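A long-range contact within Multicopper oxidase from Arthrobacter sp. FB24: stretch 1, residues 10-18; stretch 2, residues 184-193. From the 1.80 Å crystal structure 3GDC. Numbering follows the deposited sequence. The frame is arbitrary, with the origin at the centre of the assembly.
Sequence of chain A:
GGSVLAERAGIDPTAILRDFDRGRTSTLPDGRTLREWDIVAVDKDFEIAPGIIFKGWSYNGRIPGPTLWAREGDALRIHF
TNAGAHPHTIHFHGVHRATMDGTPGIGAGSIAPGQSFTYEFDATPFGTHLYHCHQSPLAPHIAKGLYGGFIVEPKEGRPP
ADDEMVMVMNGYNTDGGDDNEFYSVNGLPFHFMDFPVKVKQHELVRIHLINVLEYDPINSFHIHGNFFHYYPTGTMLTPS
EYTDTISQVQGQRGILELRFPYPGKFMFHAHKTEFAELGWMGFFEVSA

Stretch 1 (10-18) GIDPTAILR
Stretch 2 184-193: SVNGLPFHFM

The contact between residues 10-18 and 184-193 of this multicopper oxidase is a mainly apolar packing of a helix start against a loop and the helix that follows it, pinned by a single hydrogen bond between side chains. It illustrates how a proline in the first turn of a helix can serve as the hub of a long-range contact, here bridging at least 169 residues of sequence and burying 502 Å² over both sides.

Stretch 1 begins with Gly10 (phi/psi 94/3), passes through extended Ile11 (-134/137) and Asp12 (-115/92), and turns helical at Pro13 (-59/-34). Asp12, chi1 t, is the N-cap: its OD1 accepts weak bonds from Thr14 N at 3.2 Å and Ala15 N at 3.3 Å. Backbone bonding starts with Ile16 N to Asp12 O, 3.0 Å, and Leu17 N to Pro13 O, 2.9 Å.

Stretch 2 leaves its strand after Val185, takes positive phi at Asn186 (66/21) and Gly187 (120/-34), and makes a type II turn from Leu188 to His191, closed by His191 N to Leu188 O at 3.2 Å. Phe190 (63/10) is the N-cap of the next helix.

The register is set where the Pro13 and Asn186 CA atoms lie 4.9 Å apart. The pyrrolidine, C-gamma exo, points toward stretch 2 and meets several partners: its CG is 3.6 Å from Leu188 CG, its CB 3.8 Å from Phe192 CZ, and its CD 3.8 Å from the centroid of the His191 ring. That last atom lies 7° off the ring normal, a CH-pi contact over the face. The same ring (chi1 t, chi2 85°) uses its edge for Thr14, chi1 m: OG1 and His191 NE2 are hydrogen-bonded at 2.6 Å. One imidazole thus combines apolar and polar contacts with consecutive residues.

Around this hub, Ile11 (m, t) sets its CB 4.2 Å from CG of Leu188 (m, t), while Leu17 (t, p) brings CD2 to 4.0 Å from CE1 of Phe192 (chi1 m, chi2 -73°). Asn186, chi1 m, points toward the helix, its ND2 3.6 Å from Leu17 CD1 and its CG 3.8 Å from Ile16 CG2; its amide is satisfied elsewhere in the structure. Its carbonyl is less fortunate: Asn186 O, 3.3 Å from Pro13 CB, is buried without a polar partner.

Close approach also constrains Gly187. An ideal CB there would fall 2.7 Å from Ile11 CG2, a clash, and the backbone angles alone already call for glycine.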

ATOM      1  N   GLY A  10      -6.537 -22.409 -23.557  1.00 22.36           N
ATOM      2  CA  GLY A  10      -5.106 -22.651 -23.705  1.00 22.47           C
ATOM      3  C   GLY A  10      -4.343 -22.471 -22.403  1.00 22.77           C
ATOM      4  O   GLY A  10      -3.116 -22.571 -22.391  1.00 23.13           O
ATOM      5  N   ILE A  11      -5.072 -22.183 -21.320  1.00 22.14           N
ATOM      6  CA  ILE A  11      -4.523 -22.074 -19.952  1.00 21.63           C
ATOM      7  C   ILE A  11      -5.449 -22.838 -18.995  1.00 20.79           C
ATOM      8  O   ILE A  11      -6.677 -22.723 -19.111  1.00 20.88           O
ATOM      9  CB  ILE A  11      -4.465 -20.586 -19.466  1.00 21.77           C
ATOM     10  CG1 ILE A  11      -3.624 -19.707 -20.396  1.00 22.14           C
ATOM     11  CG2 ILE A  11      -3.937 -20.485 -18.029  1.00 22.95           C
ATOM     12  CD1 ILE A  11      -3.809 -18.200 -20.152  1.00 21.86           C
ATOM     13  N   ASP A  12      -4.874 -23.611 -18.070  1.00 19.41           N
ATOM     14  CA  ASP A  12      -5.650 -24.273 -17.005  1.00 18.91           C
ATOM     15  C   ASP A  12      -5.250 -23.708 -15.646  1.00 17.27           C
ATOM     16  O   ASP A  12      -4.299 -24.188 -15.025  1.00 16.42           O
ATOM     17  CB  ASP A  12      -5.462 -25.795 -17.029  1.00 19.44           C
ATOM     18  CG  ASP A  12      -6.387 -26.533 -16.047  1.00 21.43           C
ATOM     19  OD1 ASP A  12      -7.034 -25.909 -15.176  1.00 22.60           O
ATOM     20  OD2 ASP A  12      -6.465 -27.774 -16.150  1.00 24.71           O
ATOM     21  N   PRO A  13      -5.966 -22.674 -15.179  1.00 16.71           N
ATOM     22  CA  PRO A  13      -5.634 -22.039 -13.896  1.00 16.24           C
ATOM     23  C   PRO A  13      -5.670 -22.991 -12.696  1.00 16.32           C
ATOM     24  O   PRO A  13      -4.884 -22.821 -11.751  1.00 16.22           O
ATOM     25  CB  PRO A  13      -6.706 -20.952 -13.757  1.00 16.45           C
ATOM     26  CG  PRO A  13      -7.097 -20.644 -15.206  1.00 16.07           C
ATOM     27  CD  PRO A  13      -7.104 -22.006 -15.842  1.00 16.11           C
ATOM     28  N   THR A  14      -6.576 -23.972 -12.726  1.00 16.30           N
ATOM     29  CA  THR A  14      -6.665 -24.958 -11.642  1.00 16.87           C
ATOM     30  C   THR A  14      -5.389 -25.789 -11.552  1.00 16.46           C
ATOM     31  O   THR A  14      -4.872 -26.018 -10.459  1.00 16.37           O
ATOM     32  CB  THR A  14      -7.910 -25.875 -11.790  1.00 17.33           C
ATOM     33  OG1 THR A  14      -9.085 -25.079 -11.617  1.00 19.64           O
ATOM     34  CG2 THR A  14      -7.930 -26.969 -10.727  1.00 17.60           C
ATOM     35  N   ALA A  15      -4.891 -26.230 -12.705  1.00 15.99           N
ATOM     36  CA  ALA A  15      -3.640 -26.978 -12.762  1.00 16.32           C
ATOM     37  C   ALA A  15      -2.477 -26.105 -12.272  1.00 15.58           C
ATOM     38  O   ALA A  15      -1.652 -26.542 -11.451  1.00 16.01           O
ATOM     39  CB  ALA A  15      -3.389 -27.464 -14.173  1.00 16.29           C
ATOM     40  N   ILE A  16      -2.442 -24.866 -12.754  1.00 15.05           N
ATOM     41  CA  ILE A  16      -1.404 -23.893 -12.374  1.00 14.77           C
ATOM     42  C   ILE A  16      -1.363 -23.683 -10.858  1.00 14.82           C
ATOM     43  O   ILE A  16      -0.287 -23.572 -10.255  1.00 13.85           O
ATOM     44  CB  ILE A  16      -1.616 -22.553 -13.124  1.00 14.67           C
ATOM     45  CG1 ILE A  16      -1.310 -22.762 -14.613  1.00 13.81           C
ATOM     46  CG2 ILE A  16      -0.748 -21.424 -12.518  1.00 13.93           C
ATOM     47  CD1 ILE A  16      -1.469 -21.525 -15.481  1.00 15.46           C
ATOM     48  N   LEU A  17      -2.548 -23.653 -10.250  1.00 14.63           N
ATOM     49  CA  LEU A  17      -2.705 -23.423  -8.828  1.00 15.23           C
ATOM     50  C   LEU A  17      -1.810 -24.329  -7.969  1.00 15.20           C
ATOM     51  O   LEU A  17      -1.283 -23.893  -6.941  1.00 15.09           O
ATOM     52  CB  LEU A  17      -4.176 -23.613  -8.449  1.00 15.47           C
ATOM     53  CG  LEU A  17      -4.691 -23.289  -7.060  1.00 17.37           C
ATOM     54  CD1 LEU A  17      -4.643 -21.774  -6.822  1.00 15.33           C
ATOM     55  CD2 LEU A  17      -6.119 -23.810  -6.989  1.00 16.69           C
ATOM     56  N   ARG A  18      -1.609 -25.569  -8.403  1.00 15.60           N
ATOM     57  CA  ARG A  18      -0.860 -26.532  -7.600  1.00 16.30           C
ATOM     58  C   ARG A  18       0.354 -27.153  -8.301  1.00 17.36           C
ATOM     59  O   ARG A  18       0.965 -28.087  -7.781  1.00 17.88           O
ATOM     60  CB  ARG A  18      -1.801 -27.616  -7.078  1.00 17.10           C
ATOM     61  CG  ARG A  18      -2.828 -27.102  -6.079  1.00 17.33           C
ATOM     62  CD  ARG A  18      -3.678 -28.250  -5.562  1.00 19.68           C
ATOM     63  NE  ARG A  18      -4.658 -27.816  -4.566  1.00 20.18           N
ATOM     64  CZ  ARG A  18      -5.916 -27.479  -4.834  1.00 21.20           C
ATOM     65  NH1 ARG A  18      -6.374 -27.520  -6.077  1.00 21.17           N
ATOM     66  NH2 ARG A  18      -6.718 -27.107  -3.842  1.00 22.41           N
ATOM     67  N   SER A 184      -7.282 -11.397 -13.700  1.00 14.62           N
ATOM     68  CA  SER A 184      -7.416 -12.803 -13.356  1.00 14.76           C
ATOM     69  C   SER A 184      -6.531 -13.180 -12.183  1.00 14.93           C
ATOM     70  O   SER A 184      -5.643 -12.422 -11.801  1.00 14.01           O
ATOM     71  CB  SER A 184      -7.118 -13.703 -14.572  1.00 15.32           C
ATOM     72  OG  SER A 184      -5.747 -14.081 -14.656  1.00 14.99           O
ATOM     73  N   VAL A 185      -6.832 -14.335 -11.598  1.00 15.15           N
ATOM     74  CA  VAL A 185      -5.844 -15.073 -10.829  1.00 15.69           C
ATOM     75  C   VAL A 185      -5.518 -16.355 -11.592  1.00 15.25           C
ATOM     76  O   VAL A 185      -6.408 -17.136 -11.949  1.00 15.12           O
ATOM     77  CB  VAL A 185      -6.267 -15.329  -9.357  1.00 16.46           C
ATOM     78  CG1 VAL A 185      -7.725 -15.800  -9.240  1.00 17.99           C
ATOM     79  CG2 VAL A 185      -5.326 -16.345  -8.697  1.00 17.89           C
ATOM     80  N   ASN A 186      -4.233 -16.551 -11.877  1.00 14.85           N
ATOM     81  CA  ASN A 186      -3.776 -17.737 -12.611  1.00 14.33           C
ATOM     82  C   ASN A 186      -4.212 -17.901 -14.067  1.00 14.84           C
ATOM     83  O   ASN A 186      -4.186 -18.999 -14.607  1.00 14.70           O
ATOM     84  CB  ASN A 186      -4.013 -19.012 -11.777  1.00 14.80           C
ATOM     85  CG  ASN A 186      -3.074 -19.098 -10.603  1.00 14.81           C
ATOM     86  OD1 ASN A 186      -2.154 -18.282 -10.483  1.00 15.20           O
ATOM     87  ND2 ASN A 186      -3.285 -20.080  -9.728  1.00 16.92           N
ATOM     88  N   GLY A 187      -4.592 -16.797 -14.708  1.00 15.18           N
ATOM     89  CA  GLY A 187      -4.658 -16.762 -16.159  1.00 15.55           C
ATOM     90  C   GLY A 187      -5.988 -16.463 -16.814  1.00 15.96           C
ATOM     91  O   GLY A 187      -6.008 -15.848 -17.881  1.00 15.80           O
ATOM     92  N   LEU A 188      -7.089 -16.901 -16.205  1.00 15.53           N
ATOM     93  CA  LEU A 188      -8.404 -16.773 -16.849  1.00 15.35           C
ATOM     94  C   LEU A 188      -9.430 -16.072 -15.963  1.00 14.60           C
ATOM     95  O   LEU A 188      -9.752 -16.563 -14.882  1.00 14.09           O
ATOM     96  CB  LEU A 188      -8.953 -18.140 -17.241  1.00 15.22           C
ATOM     97  CG  LEU A 188      -8.212 -19.010 -18.249  1.00 15.65           C
ATOM     98  CD1 LEU A 188      -9.026 -20.306 -18.418  1.00 15.95           C
ATOM     99  CD2 LEU A 188      -8.041 -18.272 -19.573  1.00 15.49           C
ATOM    100  N   PRO A 189      -9.946 -14.927 -16.426  1.00 15.00           N
ATOM    101  CA  PRO A 189     -11.004 -14.206 -15.725  1.00 15.06           C
ATOM    102  C   PRO A 189     -12.144 -15.141 -15.308  1.00 15.25           C
ATOM    103  O   PRO A 189     -12.619 -15.946 -16.125  1.00 15.71           O
ATOM    104  CB  PRO A 189     -11.488 -13.220 -16.784  1.00 15.15           C
ATOM    105  CG  PRO A 189     -10.255 -12.921 -17.557  1.00 15.55           C
ATOM    106  CD  PRO A 189      -9.548 -14.226 -17.663  1.00 15.45           C
ATOM    107  N   PHE A 190     -12.530 -15.049 -14.038  1.00 15.41           N
ATOM    108  CA  PHE A 190     -13.666 -15.795 -13.452  1.00 16.34           C
ATOM    109  C   PHE A 190     -13.565 -17.329 -13.429  1.00 16.01           C
ATOM    110  O   PHE A 190     -14.550 -18.007 -13.096  1.00 16.61           O
ATOM    111  CB  PHE A 190     -14.995 -15.417 -14.128  1.00 16.50           C
ATOM    112  CG  PHE A 190     -15.306 -13.947 -14.121  1.00 17.64           C
ATOM    113  CD1 PHE A 190     -15.606 -13.285 -12.932  1.00 18.30           C
ATOM    114  CD2 PHE A 190     -15.364 -13.238 -15.313  1.00 18.41           C
ATOM    115  CE1 PHE A 190     -15.920 -11.922 -12.932  1.00 19.27           C
ATOM    116  CE2 PHE A 190     -15.684 -11.872 -15.324  1.00 18.44           C
ATOM    117  CZ  PHE A 190     -15.963 -11.217 -14.137  1.00 16.91           C
ATOM    118  N   HIS A 191     -12.396 -17.888 -13.742  1.00 15.86           N
ATOM    119  CA  HIS A 191     -12.247 -19.349 -13.739  1.00 15.75           C
ATOM    120  C   HIS A 191     -12.675 -19.995 -12.417  1.00 15.69           C
ATOM    121  O   HIS A 191     -13.366 -21.036 -12.420  1.00 15.94           O
ATOM    122  CB  HIS A 191     -10.814 -19.761 -14.110  1.00 14.85           C
ATOM    123  CG  HIS A 191     -10.534 -21.223 -13.930  1.00 16.20           C
ATOM    124  ND1 HIS A 191     -10.831 -22.162 -14.895  1.00 15.74           N
ATOM    125  CD2 HIS A 191      -9.983 -21.905 -12.897  1.00 15.32           C
ATOM    126  CE1 HIS A 191     -10.473 -23.360 -14.462  1.00 17.40           C
ATOM    127  NE2 HIS A 191      -9.951 -23.229 -13.255  1.00 16.73           N
ATOM    128  N   PHE A 192     -12.274 -19.395 -11.295  1.00 15.11           N
ATOM    129  CA  PHE A 192     -12.547 -19.991  -9.982  1.00 15.90           C
ATOM    130  C   PHE A 192     -13.972 -19.710  -9.470  1.00 15.87           C
ATOM    131  O   PHE A 192     -14.354 -20.157  -8.388  1.00 15.69           O
ATOM    132  CB  PHE A 192     -11.463 -19.607  -8.960  1.00 15.76           C
ATOM    133  CG  PHE A 192     -10.090 -20.111  -9.331  1.00 15.16           C
ATOM    134  CD1 PHE A 192      -9.781 -21.473  -9.217  1.00 14.83           C
ATOM    135  CD2 PHE A 192      -9.125 -19.240  -9.832  1.00 16.57           C
ATOM    136  CE1 PHE A 192      -8.515 -21.963  -9.570  1.00 14.86           C
ATOM    137  CE2 PHE A 192      -7.837 -19.718 -10.187  1.00 17.08           C
ATOM    138  CZ  PHE A 192      -7.539 -21.085 -10.056  1.00 16.29           C
ATOM    139  N   MET A 193     -14.749 -18.991 -10.271  1.00 16.88           N
ATOM    140  CA  MET A 193     -16.203 -18.910 -10.049  1.00 19.07           C
ATOM    141  C   MET A 193     -16.829 -20.221 -10.499  1.00 19.70           C
ATOM    142  O   MET A 193     -17.699 -20.775  -9.814  1.00 20.25           O
ATOM    143  CB  MET A 193     -16.834 -17.752 -10.822  1.00 19.35           C
ATOM    144  CG  MET A 193     -16.386 -16.353 -10.405  1.00 22.49           C
ATOM    145  SD  MET A 193     -16.941 -15.900  -8.751  1.00 28.33           S
ATOM    146  CE  MET A 193     -18.705 -15.637  -9.044  1.00 28.00           C
TER